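Side-chain contacts in aldehyde dehydrogenase (Listeria monocytogenes, PDB 3K9D), which probably oxidises aldehyde or oxo groups with NAD or NADP as acceptor, as expected of the aldehyde dehydrogenase family: residues Asn74-Ala77 with Ser78-Tyr82; Ser379-Lys382 with Glu383-Arg386. One frame throughout, in Å; residues are numbered along the deposited sequence.

Interaction 1. Residues Asn74-Ala77 with Ser78-Tyr82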
ATOM      1  N   ASN A  74       1.730  17.170  21.570  1.00 17.82           N
ATOM      2  CA  ASN A  74       3.071  16.670  21.824  1.00 15.23           C
ATOM      3  C   ASN A  74       3.077  15.519  22.805  1.00 15.34           C
ATOM      4  O   ASN A  74       3.840  14.567  22.620  1.00 21.15           O
ATOM      5  CB  ASN A  74       3.999  17.801  22.246  1.00 16.86           C
ATOM      6  CG  ASN A  74       4.565  18.549  21.060  1.00 17.13           C
ATOM      7  OD1 ASN A  74       4.491  18.082  19.933  1.00 17.72           O
ATOM      8  ND2 ASN A  74       5.166  19.706  21.313  1.00 19.92           N
ATOM      9  N   VAL A  75       2.193  15.593  23.814  1.00 17.55           N
ATOM     10  CA  VAL A  75       1.934  14.496  24.767  1.00 13.24           C
ATOM     11  C   VAL A  75       1.346  13.265  24.071  1.00 13.04           C
ATOM     12  O   VAL A  75       1.756  12.128  24.343  1.00 15.10           O
ATOM     13  CB  VAL A  75       0.985  14.954  25.946  1.00 14.22           C
ATOM     14  CG1 VAL A  75       0.492  13.778  26.785  1.00 14.09           C
ATOM     15  CG2 VAL A  75       1.692  15.940  26.844  1.00 19.50           C
ATOM     16  N   PHE A  76       0.363  13.504  23.211  1.00 15.67           N
ATOM     17  CA  PHE A  76      -0.282  12.448  22.448  1.00 23.21           C
ATOM     18  C   PHE A  76       0.741  11.722  21.571  1.00 19.50           C
ATOM     19  O   PHE A  76       0.890  10.514  21.682  1.00 24.57           O
ATOM     20  CB  PHE A  76      -1.447  12.999  21.607  1.00 18.47           C
ATOM     21  CG  PHE A  76      -2.027  11.995  20.661  1.00 23.31           C
ATOM     22  CD1 PHE A  76      -2.881  11.004  21.125  1.00 17.70           C
ATOM     23  CD2 PHE A  76      -1.717  12.041  19.304  1.00 25.35           C
ATOM     24  CE1 PHE A  76      -3.397  10.059  20.255  1.00 23.20           C
ATOM     25  CE2 PHE A  76      -2.237  11.107  18.430  1.00 29.70           C
ATOM     26  CZ  PHE A  76      -3.073  10.113  18.904  1.00 22.79           C
ATOM     27  N   ALA A  77       1.458  12.481  20.740  1.00 19.46           N
ATOM     28  CA  ALA A  77       2.501  11.963  19.846  1.00 17.40           C
ATOM     29  C   ALA A  77       3.623  11.182  20.533  1.00 23.68           C
ATOM     30  O   ALA A  77       4.209  10.280  19.929  1.00 18.43           O
ATOM     31  CB  ALA A  77       3.095  13.083  19.081  1.00 16.51           C
ATOM     32  N   SER A  78       3.940  11.553  21.771  1.00 21.75           N
ATOM     33  CA  SER A  78       4.980  10.874  22.536  1.00 23.51           C
ATOM     34  C   SER A  78       4.372   9.764  23.409  1.00 26.52           C
ATOM     35  O   SER A  78       4.501   8.584  23.071  1.00 21.93           O
ATOM     36  CB  SER A  78       5.871  11.866  23.316  1.00 22.13           C
ATOM     37  OG  SER A  78       5.132  12.678  24.217  1.00 21.73           O
ATOM     38  N   LYS A  79       3.660  10.135  24.476  1.00 22.17           N
ATOM     39  CA  LYS A  79       3.158   9.154  25.458  1.00 19.23           C
ATOM     40  C   LYS A  79       2.110   8.176  24.935  1.00 17.72           C
ATOM     41  O   LYS A  79       2.194   6.982  25.216  1.00 16.31           O
ATOM     42  CB  LYS A  79       2.642   9.846  26.730  1.00 21.42           C
ATOM     43  CG  LYS A  79       3.730  10.244  27.702  1.00 32.42           C
ATOM     44  CD  LYS A  79       4.255   9.059  28.520  1.00 65.99           C
ATOM     45  CE  LYS A  79       5.767   9.131  28.707  1.00 34.03           C
ATOM     46  NZ  LYS A  79       6.488   8.803  27.429  1.00 26.02           N
ATOM     47  N   HIS A  80       1.128   8.681  24.195  1.00 15.80           N
ATOM     48  CA  HIS A  80       0.018   7.856  23.720  1.00 22.00           C
ATOM     49  C   HIS A  80       0.442   6.880  22.603  1.00 18.42           C
ATOM     50  O   HIS A  80       0.033   5.723  22.626  1.00 16.76           O
ATOM     51  CB  HIS A  80      -1.154   8.729  23.242  1.00 12.87           C
ATOM     52  CG  HIS A  80      -1.890   9.429  24.337  1.00 32.56           C
ATOM     53  ND1 HIS A  80      -3.195   9.125  24.663  1.00 46.61           N
ATOM     54  CD2 HIS A  80      -1.524  10.445  25.156  1.00 32.25           C
ATOM     55  CE1 HIS A  80      -3.597   9.915  25.644  1.00 52.45           C
ATOM     56  NE2 HIS A  80      -2.603  10.727  25.958  1.00 34.40           N
ATOM     57  N   VAL A  81       1.249   7.359  21.647  1.00 20.70           N
ATOM     58  CA  VAL A  81       1.805   6.514  20.566  1.00 14.38           C
ATOM     59  C   VAL A  81       2.715   5.441  21.169  1.00 22.60           C
ATOM     60  O   VAL A  81       2.572   4.258  20.860  1.00 18.47           O
ATOM     61  CB  VAL A  81       2.567   7.358  19.486  1.00 17.46           C
ATOM     62  CG1 VAL A  81       3.249   6.473  18.449  1.00 20.51           C
ATOM     63  CG2 VAL A  81       1.624   8.359  18.796  1.00 14.80           C
ATOM     64  N   TYR A  82       3.623   5.864  22.052  1.00 18.99           N
ATOM     65  CA  TYR A  82       4.509   4.956  22.767  1.00 17.77           C
ATOM     66  C   TYR A  82       3.777   3.830  23.502  1.00 17.60           C
ATOM     67  O   TYR A  82       4.151   2.669  23.370  1.00 20.07           O
ATOM     68  CB  TYR A  82       5.452   5.705  23.730  1.00 18.53           C
ATOM     69  CG  TYR A  82       6.346   4.762  24.482  1.00 29.82           C
ATOM     70  CD1 TYR A  82       7.357   4.070  23.816  1.00 20.25           C
ATOM     71  CD2 TYR A  82       6.154   4.511  25.840  1.00 19.69           C
ATOM     72  CE1 TYR A  82       8.165   3.168  24.478  1.00 26.70           C
ATOM     73  CE2 TYR A  82       6.964   3.598  26.516  1.00 28.73           C
ATOM     74  CZ  TYR A  82       7.971   2.932  25.824  1.00 22.71           C
ATOM     75  OH  TYR A  82       8.791   2.024  26.460  1.00 27.40           O
TER
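Ser78 reaches back one turn of helix 67-85 and grips the carbonyl of Asn74 twice. Its hydroxyl donates to that oxygen, with OG 2.8 Å from Asn74 O and tilted 19° from the carbonyl plane, and its backbone N donates to the same acceptor, more steeply out of the plane. The first torsion (chi1 58°) sets OG between the backbone N and the carbonyl carbon of Ser78, from where it can fold onto the helix and find an acceptor in this buried setting.

The backbone bonds shift from i+4 toward i+5 here. Lys79 N to Val75 O and His80 N to Phe76 O are weak, whereas Val81 N, 3.2 Å from Phe76 O, approaches nearly along the C=O axis. Phe76 O therefore serves two successive amides, and the turn widens to the pi type. Ala77 O finds no polar partner; CB and CG2 of Val81 press against it, each at 3.4 Å.

Phe76 and His80 make the aromatic pair. CD1 of Phe76 lies 3.6 Å from His80 CB, and the two side chains cross at about a right angle. Their rings meet obliquely, centroids 5.5 Å apart and planes at 40°. CD2 of His80 lies 3.6 Å from Phe76 CA and 4.2 Å from Val75 CG1, and Val75 O lies at the edge of the imidazole, in its plane.

Asn74 turns its amide away, to Thr122 and to the backbone of Arg51, while Ala77 and Val81 face helix 121-134 and Phe76 packs on loop residues including Pro416 and Leu418. A serine hydroxyl folded onto the carbonyl four residues earlier is a familiar intrahelical motif, found here beside a pi-type widening in a helix packed within the aldehyde dehydrogenase fold.

Interaction 2. Residues Ser379-Lys382 with Glu383-Arg386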
ATOM      1  N   SER A 379     -25.495   9.930  18.523  1.00 15.09           N
ATOM      2  CA  SER A 379     -26.709   9.147  18.452  1.00 20.05           C
ATOM      3  C   SER A 379     -26.675   8.115  19.547  1.00 22.11           C
ATOM      4  O   SER A 379     -25.602   7.628  19.906  1.00 24.87           O
ATOM      5  CB  SER A 379     -26.799   8.405  17.109  1.00 15.26           C
ATOM      6  OG  SER A 379     -28.040   7.751  16.999  1.00 13.88           O
ATOM      7  N   GLU A 380     -27.854   7.782  20.063  1.00 13.26           N
ATOM      8  CA  GLU A 380     -28.002   6.618  20.933  1.00 19.39           C
ATOM      9  C   GLU A 380     -28.740   5.479  20.215  1.00 23.28           C
ATOM     10  O   GLU A 380     -29.190   4.502  20.834  1.00 22.24           O
ATOM     11  CB  GLU A 380     -28.702   6.997  22.244  1.00 13.25           C
ATOM     12  CG  GLU A 380     -27.950   8.064  23.068  1.00 17.24           C
ATOM     13  CD  GLU A 380     -26.614   7.572  23.602  1.00 30.38           C
ATOM     14  OE1 GLU A 380     -26.502   6.367  23.907  1.00 30.88           O
ATOM     15  OE2 GLU A 380     -25.672   8.386  23.720  1.00 25.55           O
ATOM     16  N   ASP A 381     -28.849   5.601  18.899  1.00 17.42           N
ATOM     17  CA  ASP A 381     -29.552   4.608  18.103  1.00 20.55           C
ATOM     18  C   ASP A 381     -28.552   3.749  17.345  1.00 19.04           C
ATOM     19  O   ASP A 381     -28.014   4.161  16.313  1.00 18.13           O
ATOM     20  CB  ASP A 381     -30.531   5.289  17.140  1.00 15.49           C
ATOM     21  CG  ASP A 381     -31.488   4.307  16.474  1.00 16.04           C
ATOM     22  OD1 ASP A 381     -31.030   3.289  15.921  1.00 22.67           O
ATOM     23  OD2 ASP A 381     -32.703   4.563  16.465  1.00 23.72           O
ATOM     24  N   LYS A 382     -28.343   2.539  17.851  1.00 20.09           N
ATOM     25  CA  LYS A 382     -27.342   1.627  17.309  1.00 24.99           C
ATOM     26  C   LYS A 382     -27.672   1.129  15.900  1.00 16.03           C
ATOM     27  O   LYS A 382     -26.772   0.772  15.148  1.00 22.01           O
ATOM     28  CB  LYS A 382     -27.039   0.479  18.284  1.00 26.64           C
ATOM     29  CG  LYS A 382     -28.028  -0.677  18.338  1.00 39.21           C
ATOM     30  CD  LYS A 382     -27.288  -1.952  18.785  1.00 54.42           C
ATOM     31  CE  LYS A 382     -28.099  -2.812  19.755  1.00 46.84           C
ATOM     32  NZ  LYS A 382     -29.154  -3.636  19.093  1.00 44.54           N
ATOM     33  N   GLU A 383     -28.952   1.149  15.540  1.00 22.04           N
ATOM     34  CA  GLU A 383     -29.373   0.760  14.199  1.00 20.34           C
ATOM     35  C   GLU A 383     -29.018   1.818  13.168  1.00 24.78           C
ATOM     36  O   GLU A 383     -28.523   1.479  12.094  1.00 13.15           O
ATOM     37  CB  GLU A 383     -30.861   0.426  14.167  1.00 21.73           C
ATOM     38  CG  GLU A 383     -31.214  -0.679  15.147  1.00 28.42           C
ATOM     39  CD  GLU A 383     -32.431  -1.477  14.740  1.00 51.14           C
ATOM     40  OE1 GLU A 383     -33.259  -0.965  13.949  1.00 59.20           O
ATOM     41  OE2 GLU A 383     -32.557  -2.625  15.225  1.00 53.84           O
ATOM     42  N   ILE A 384     -29.229   3.094  13.506  1.00 15.47           N
ATOM     43  CA  ILE A 384     -28.926   4.202  12.583  1.00 15.27           C
ATOM     44  C   ILE A 384     -27.417   4.301  12.396  1.00 13.66           C
ATOM     45  O   ILE A 384     -26.930   4.477  11.266  1.00 20.09           O
ATOM     46  CB  ILE A 384     -29.539   5.568  13.068  1.00 16.11           C
ATOM     47  CG1 ILE A 384     -31.062   5.508  13.002  1.00 17.77           C
ATOM     48  CG2 ILE A 384     -29.070   6.751  12.180  1.00 12.65           C
ATOM     49  CD1 ILE A 384     -31.742   6.716  13.569  1.00 20.21           C
ATOM     50  N   ILE A 385     -26.696   4.172  13.513  1.00 13.86           N
ATOM     51  CA  ILE A 385     -25.242   4.145  13.554  1.00 14.69           C
ATOM     52  C   ILE A 385     -24.670   3.049  12.638  1.00 17.73           C
ATOM     53  O   ILE A 385     -23.749   3.311  11.861  1.00 16.44           O
ATOM     54  CB  ILE A 385     -24.697   3.949  14.990  1.00 17.04           C
ATOM     55  CG1 ILE A 385     -24.912   5.204  15.854  1.00 12.40           C
ATOM     56  CG2 ILE A 385     -23.200   3.626  14.956  1.00 19.56           C
ATOM     57  CD1 ILE A 385     -24.887   4.931  17.338  1.00 13.08           C
ATOM     58  N   ARG A 386     -25.226   1.842  12.734  1.00 17.84           N
ATOM     59  CA  ARG A 386     -24.852   0.732  11.839  1.00 19.24           C
ATOM     60  C   ARG A 386     -25.090   1.040  10.342  1.00 22.42           C
ATOM     61  O   ARG A 386     -24.299   0.631   9.496  1.00 28.50           O
ATOM     62  CB  ARG A 386     -25.575  -0.550  12.252  1.00 13.26           C
ATOM     63  CG  ARG A 386     -25.050  -1.806  11.561  1.00 15.93           C
ATOM     64  CD  ARG A 386     -25.997  -2.974  11.741  1.00 29.44           C
ATOM     65  NE  ARG A 386     -25.462  -4.188  11.125  1.00 25.79           N
ATOM     66  CZ  ARG A 386     -24.571  -4.998  11.692  1.00 38.71           C
ATOM     67  NH1 ARG A 386     -24.086  -4.734  12.910  1.00 31.20           N
ATOM     68  NH2 ARG A 386     -24.158  -6.073  11.033  1.00 26.80           N
TER
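Asp381 and Ile385 are joined by the first backbone bond as the chain leaves strand 374-378 and winds into helix 382-391: Ile385 N lies 3.1 Å from Asp381 O, almost straight at 171°. The following bond, from Arg386 N to Lys382 O, comes from above the carbonyl plane. Before the helix, the amide of Asp381 donates to Ser379 OG at 3.0 Å, closing an ST turn.

The Asp381 carboxylate caps the first turn. With CG anti to the backbone N (chi1 -169°), the group swings forward over the amides that have no carbonyl of a preceding turn to meet. OD1 takes Ile384 N at 3.0 Å, from above the carboxylate plane by 46°, and a weak, more bent bond from Glu383 N. The negative charge thus sits at the helix N-terminus, where the helix dipole would probably favour it.

Aliphatic branches cover the cap. The Asp381 and Ile384 side chains cross at about a right angle, with Ile384 CD1 3.7 Å from Asp381 OD2 and Ile384 CG1 alongside the carboxyl carbon. Ile385 turns back toward the loop: its CG1 lies 3.3 Å from Asp381 O and 3.9 Å from Ser379 CB, so one branch covers both the N-cap carbonyl and the serine.

Ser379 OG also bonds to Glu227 and Ser229, and Ser379 O to Asn400, tying the loop to its neighbours. At the far end, the extended Arg386 forms a salt bridge with Glu96 of the second subunit. Asp381, whose amide closes the ST turn, is a classic aspartate N-cap, here starting the helix of a parallel beta-alpha-beta unit: strand 374-378, helix 382-391 and strand 396-399, the two strands being neighbours in the parallel sheet.

Interaction 1 lies in the middle of a helix and is mostly buried; interaction 2 lies at the beginning of another, nearer the surface, with exposed charged residues. Their centres are 31 Å apart and their nearest atoms about 21 Å, so they do not touch and share no helix or strand. Both use a side-chain oxygen on the helix backbone, but in opposite roles: in residues 74-82 a hydroxyl donates to a carbonyl, while in 379-386 a carboxylate accepts from amides at the N-terminus. The first is enclosed by parts of its own chain alone, whereas the second reaches the neighbouring subunit through an arginine.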